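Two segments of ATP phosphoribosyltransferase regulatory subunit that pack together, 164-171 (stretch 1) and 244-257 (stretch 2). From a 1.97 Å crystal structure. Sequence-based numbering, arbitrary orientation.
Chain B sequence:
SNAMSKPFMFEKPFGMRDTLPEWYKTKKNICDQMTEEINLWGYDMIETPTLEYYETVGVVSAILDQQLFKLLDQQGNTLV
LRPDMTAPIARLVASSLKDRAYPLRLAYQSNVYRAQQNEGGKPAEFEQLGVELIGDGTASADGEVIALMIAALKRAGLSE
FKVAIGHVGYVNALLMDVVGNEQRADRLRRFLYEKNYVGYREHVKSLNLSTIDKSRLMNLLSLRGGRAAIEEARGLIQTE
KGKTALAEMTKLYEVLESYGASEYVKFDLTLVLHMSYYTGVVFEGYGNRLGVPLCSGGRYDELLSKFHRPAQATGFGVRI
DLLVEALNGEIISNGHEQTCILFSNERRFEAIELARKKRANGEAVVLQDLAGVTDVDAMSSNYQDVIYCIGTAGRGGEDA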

# COMPACT_ATOMS: atom_id res chain seq x y z
N ALA B 164 -10.45 -18.37 19.05
CA ALA B 164 -11.37 -19.50 19.15
C ALA B 164 -11.10 -20.44 17.98
O ALA B 164 -10.94 -20.00 16.84
CB ALA B 164 -12.80 -19.01 19.13
N ILE B 165 -11.03 -21.74 18.28
CA ILE B 165 -10.64 -22.73 17.28
C ILE B 165 -11.77 -23.71 17.06
O ILE B 165 -12.25 -24.31 18.02
CB ILE B 165 -9.41 -23.52 17.77
CG1 ILE B 165 -8.26 -22.54 18.04
CG2 ILE B 165 -9.03 -24.61 16.75
CD1 ILE B 165 -7.02 -23.20 18.57
N GLY B 166 -12.19 -23.86 15.80
CA GLY B 166 -13.17 -24.87 15.42
C GLY B 166 -12.60 -25.88 14.43
O GLY B 166 -11.41 -25.87 14.11
N HIS B 167 -13.45 -26.77 13.93
CA HIS B 167 -12.96 -27.72 12.94
C HIS B 167 -14.05 -28.13 11.95
O HIS B 167 -15.06 -28.71 12.33
CB HIS B 167 -12.37 -28.95 13.63
CG HIS B 167 -11.50 -29.78 12.74
ND1 HIS B 167 -11.91 -30.22 11.50
CD2 HIS B 167 -10.24 -30.25 12.90
CE1 HIS B 167 -10.95 -30.92 10.94
NE2 HIS B 167 -9.92 -30.95 11.76
N VAL B 168 -13.83 -27.81 10.68
CA VAL B 168 -14.78 -28.16 9.63
C VAL B 168 -15.06 -29.67 9.59
O VAL B 168 -16.18 -30.09 9.32
CB VAL B 168 -14.28 -27.71 8.24
CG1 VAL B 168 -15.08 -28.38 7.12
CG2 VAL B 168 -14.34 -26.22 8.12
N GLY B 169 -14.03 -30.47 9.86
CA GLY B 169 -14.15 -31.91 9.79
C GLY B 169 -15.06 -32.43 10.89
O GLY B 169 -15.90 -33.31 10.66
N TYR B 170 -14.90 -31.88 12.09
CA TYR B 170 -15.76 -32.31 13.19
C TYR B 170 -17.24 -32.01 12.87
O TYR B 170 -18.09 -32.91 12.95
CB TYR B 170 -15.35 -31.67 14.51
CG TYR B 170 -16.21 -32.16 15.65
CD1 TYR B 170 -15.91 -33.35 16.31
CD2 TYR B 170 -17.35 -31.47 16.04
CE1 TYR B 170 -16.70 -33.82 17.35
CE2 TYR B 170 -18.16 -31.94 17.08
CZ TYR B 170 -17.82 -33.12 17.72
OH TYR B 170 -18.60 -33.60 18.75
N VAL B 171 -17.53 -30.76 12.53
CA VAL B 171 -18.89 -30.35 12.18
C VAL B 171 -19.47 -31.24 11.08
O VAL B 171 -20.55 -31.81 11.25
CB VAL B 171 -18.93 -28.87 11.71
CG1 VAL B 171 -20.33 -28.50 11.24
CG2 VAL B 171 -18.50 -27.95 12.84
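Stretch 2, residues 244-257: TALAEMTKLYEVLE

Stretch 2 is a single helix that packs nearly antiparallel to the strand of stretch 1 and also touches the start of the helix that follows it, in a mainly apolar contact with one hydrogen bond, from His167 to Glu248. All of 244-257 is helical, and the helix extends beyond the segment in both directions. Its backbone is held by regular i to i+4 bonds, such as Met249 N to Ala245 O at 3.1 Å. The axis of strand 164-167 and that of the helix approach to 9.3 Å. Their N-to-C directions differ by 154°, and the signed crossing angle is also 154°. The early part of stretch 2, at Ala245, meets stretch 1 near its end, at Tyr170. The helix then passes back along the strand, from Tyr170 and His167 to Ile165. The buried surface, both sides summed, is 432 Å².

The nearest CA atoms are those of Tyr170 and Ala245, 5.3 Å apart. Ala245 CB lies 3.4 Å from Tyr170 N and 3.8 Å from Gly169 C. Gly169 has no side chain, and an ideal CB there would be tight against Ala245 CB and would clash with His167 CE1.

His167 is the polar centre of the contact. Its NE2 donates to Glu248 OE1 at 2.8 Å, with a nearly straight N-H...acceptor angle of 170°. The carboxylate oxygen sits at the ring edge, near the ring plane, as such a bond requires. Ala245 CB covers one face of the ring in a CH-pi contact, 3.7 Å from the ring centroid and 7° off the normal. On the other ring nitrogen, His167 ND1 accepts from Gly169 N at 2.7 Å and caps the helix that begins at Val168. The imidazole thus ties the start of its own helix to the helix of stretch 2.

Apolar groups fill in around this site. Met249 is a selenomethionine. Its CE lies 3.7 Å from His167 CB and 4.2 Å from Tyr170 CB, and its SE is 4.2 Å from Gly166 C. The CA-to-CB bond of Leu246 points sideways, but the end of its side chain comes nearer. Leu246 CG is 3.8 Å from Tyr170 CD1.

On the strand, the CA-to-CB bond of Ile165 points toward stretch 2, where its side chain meets residues farther along the helix. Ile165 CG2 meets Leu252 CD2 at 3.9 Å, and Ile165 CD1 meets Leu256 CD1 at 3.9 Å. Leu252 and Leu256 are one helical turn apart, so both can face the same isoleucine.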

# COMPACT_ATOMS: atom_id res chain seq x y z
N THR B 244 -10.72 -38.48 13.83
CA THR B 244 -9.58 -37.82 13.21
C THR B 244 -9.58 -36.31 13.47
O THR B 244 -8.56 -35.75 13.88
CB THR B 244 -9.58 -38.06 11.69
OG1 THR B 244 -9.42 -39.46 11.43
CG2 THR B 244 -8.45 -37.28 11.03
N ALA B 245 -10.70 -35.65 13.21
CA ALA B 245 -10.81 -34.20 13.46
C ALA B 245 -10.52 -33.87 14.92
O ALA B 245 -9.78 -32.93 15.22
CB ALA B 245 -12.18 -33.69 13.06
N LEU B 246 -11.09 -34.65 15.83
CA LEU B 246 -10.83 -34.44 17.25
C LEU B 246 -9.34 -34.62 17.56
O LEU B 246 -8.78 -33.90 18.39
CB LEU B 246 -11.68 -35.40 18.09
CG LEU B 246 -13.16 -35.04 18.27
CD1 LEU B 246 -14.01 -36.27 18.56
CD2 LEU B 246 -13.33 -34.00 19.36
N ALA B 247 -8.69 -35.57 16.89
CA ALA B 247 -7.28 -35.84 17.13
C ALA B 247 -6.40 -34.68 16.68
O ALA B 247 -5.37 -34.39 17.29
CB ALA B 247 -6.84 -37.13 16.44
N GLU B 248 -6.80 -34.04 15.59
CA GLU B 248 -6.07 -32.89 15.08
C GLU B 248 -6.20 -31.71 16.04
O GLU B 248 -5.23 -30.98 16.27
CB GLU B 248 -6.55 -32.53 13.68
CG GLU B 248 -6.15 -33.58 12.66
CD GLU B 248 -6.74 -33.34 11.30
OE1 GLU B 248 -7.64 -32.48 11.18
OE2 GLU B 248 -6.32 -34.02 10.35
N MSE B 249 -7.38 -31.55 16.62
CA MSE B 249 -7.56 -30.50 17.61
C MSE B 249 -6.74 -30.75 18.87
O MSE B 249 -6.17 -29.81 19.43
CB MSE B 249 -9.03 -30.25 17.91
CG MSE B 249 -9.58 -29.05 17.12
SE MSE B 249 -11.49 -28.80 17.30
CE MSE B 249 -12.06 -30.64 16.96
N THR B 250 -6.65 -32.00 19.30
CA THR B 250 -5.88 -32.29 20.51
C THR B 250 -4.38 -32.11 20.27
O THR B 250 -3.69 -31.52 21.11
CB THR B 250 -6.16 -33.72 21.05
OG1 THR B 250 -5.56 -34.70 20.19
CG2 THR B 250 -7.65 -33.96 21.12
N LYS B 251 -3.87 -32.61 19.16
CA LYS B 251 -2.47 -32.36 18.85
C LYS B 251 -2.19 -30.87 18.62
O LYS B 251 -1.12 -30.38 18.99
CB LYS B 251 -1.99 -33.18 17.66
CG LYS B 251 -0.50 -32.97 17.42
CD LYS B 251 0.14 -34.10 16.65
CE LYS B 251 1.66 -33.92 16.61
NZ LYS B 251 2.31 -34.87 15.67
N LEU B 252 -3.14 -30.17 18.01
CA LEU B 252 -3.01 -28.72 17.81
C LEU B 252 -2.84 -28.01 19.15
O LEU B 252 -1.97 -27.15 19.30
CB LEU B 252 -4.23 -28.16 17.08
CG LEU B 252 -4.26 -26.64 16.92
CD1 LEU B 252 -2.97 -26.16 16.27
CD2 LEU B 252 -5.50 -26.21 16.13
N TYR B 253 -3.66 -28.38 20.13
CA TYR B 253 -3.57 -27.75 21.45
C TYR B 253 -2.21 -28.02 22.07
O TYR B 253 -1.63 -27.15 22.69
CB TYR B 253 -4.70 -28.21 22.38
CG TYR B 253 -4.73 -27.44 23.69
CD1 TYR B 253 -5.15 -26.12 23.72
CD2 TYR B 253 -4.31 -28.03 24.87
CE1 TYR B 253 -5.16 -25.39 24.90
CE2 TYR B 253 -4.32 -27.31 26.07
CZ TYR B 253 -4.75 -25.99 26.07
OH TYR B 253 -4.76 -25.27 27.24
N GLU B 254 -1.71 -29.24 21.91
CA GLU B 254 -0.39 -29.61 22.42
C GLU B 254 0.70 -28.75 21.82
O GLU B 254 1.58 -28.25 22.54
CB GLU B 254 -0.10 -31.10 22.15
CG GLU B 254 -0.97 -32.06 22.96
CD GLU B 254 -0.78 -33.52 22.57
OE1 GLU B 254 0.03 -33.82 21.65
OE2 GLU B 254 -1.45 -34.38 23.18
N VAL B 255 0.65 -28.56 20.50
CA VAL B 255 1.60 -27.69 19.81
C VAL B 255 1.54 -26.27 20.34
O VAL B 255 2.57 -25.64 20.57
CB VAL B 255 1.34 -27.66 18.28
CG1 VAL B 255 2.31 -26.68 17.60
CG2 VAL B 255 1.48 -29.06 17.67
N LEU B 256 0.33 -25.75 20.55
CA LEU B 256 0.19 -24.38 21.06
C LEU B 256 0.77 -24.25 22.47
O LEU B 256 1.34 -23.21 22.83
CB LEU B 256 -1.28 -23.93 21.00
CG LEU B 256 -1.82 -23.76 19.58
CD1 LEU B 256 -3.31 -23.46 19.57
CD2 LEU B 256 -1.04 -22.64 18.87
N GLU B 257 0.62 -25.31 23.26
CA GLU B 257 1.21 -25.35 24.60
C GLU B 257 2.72 -25.19 24.50
O GLU B 257 3.31 -24.40 25.23
CB GLU B 257 0.87 -26.67 25.32
CG GLU B 257 -0.60 -26.82 25.67
CD GLU B 257 -0.85 -28.00 26.60
OE1 GLU B 257 -0.62 -29.15 26.19
OE2 GLU B 257 -1.28 -27.75 27.75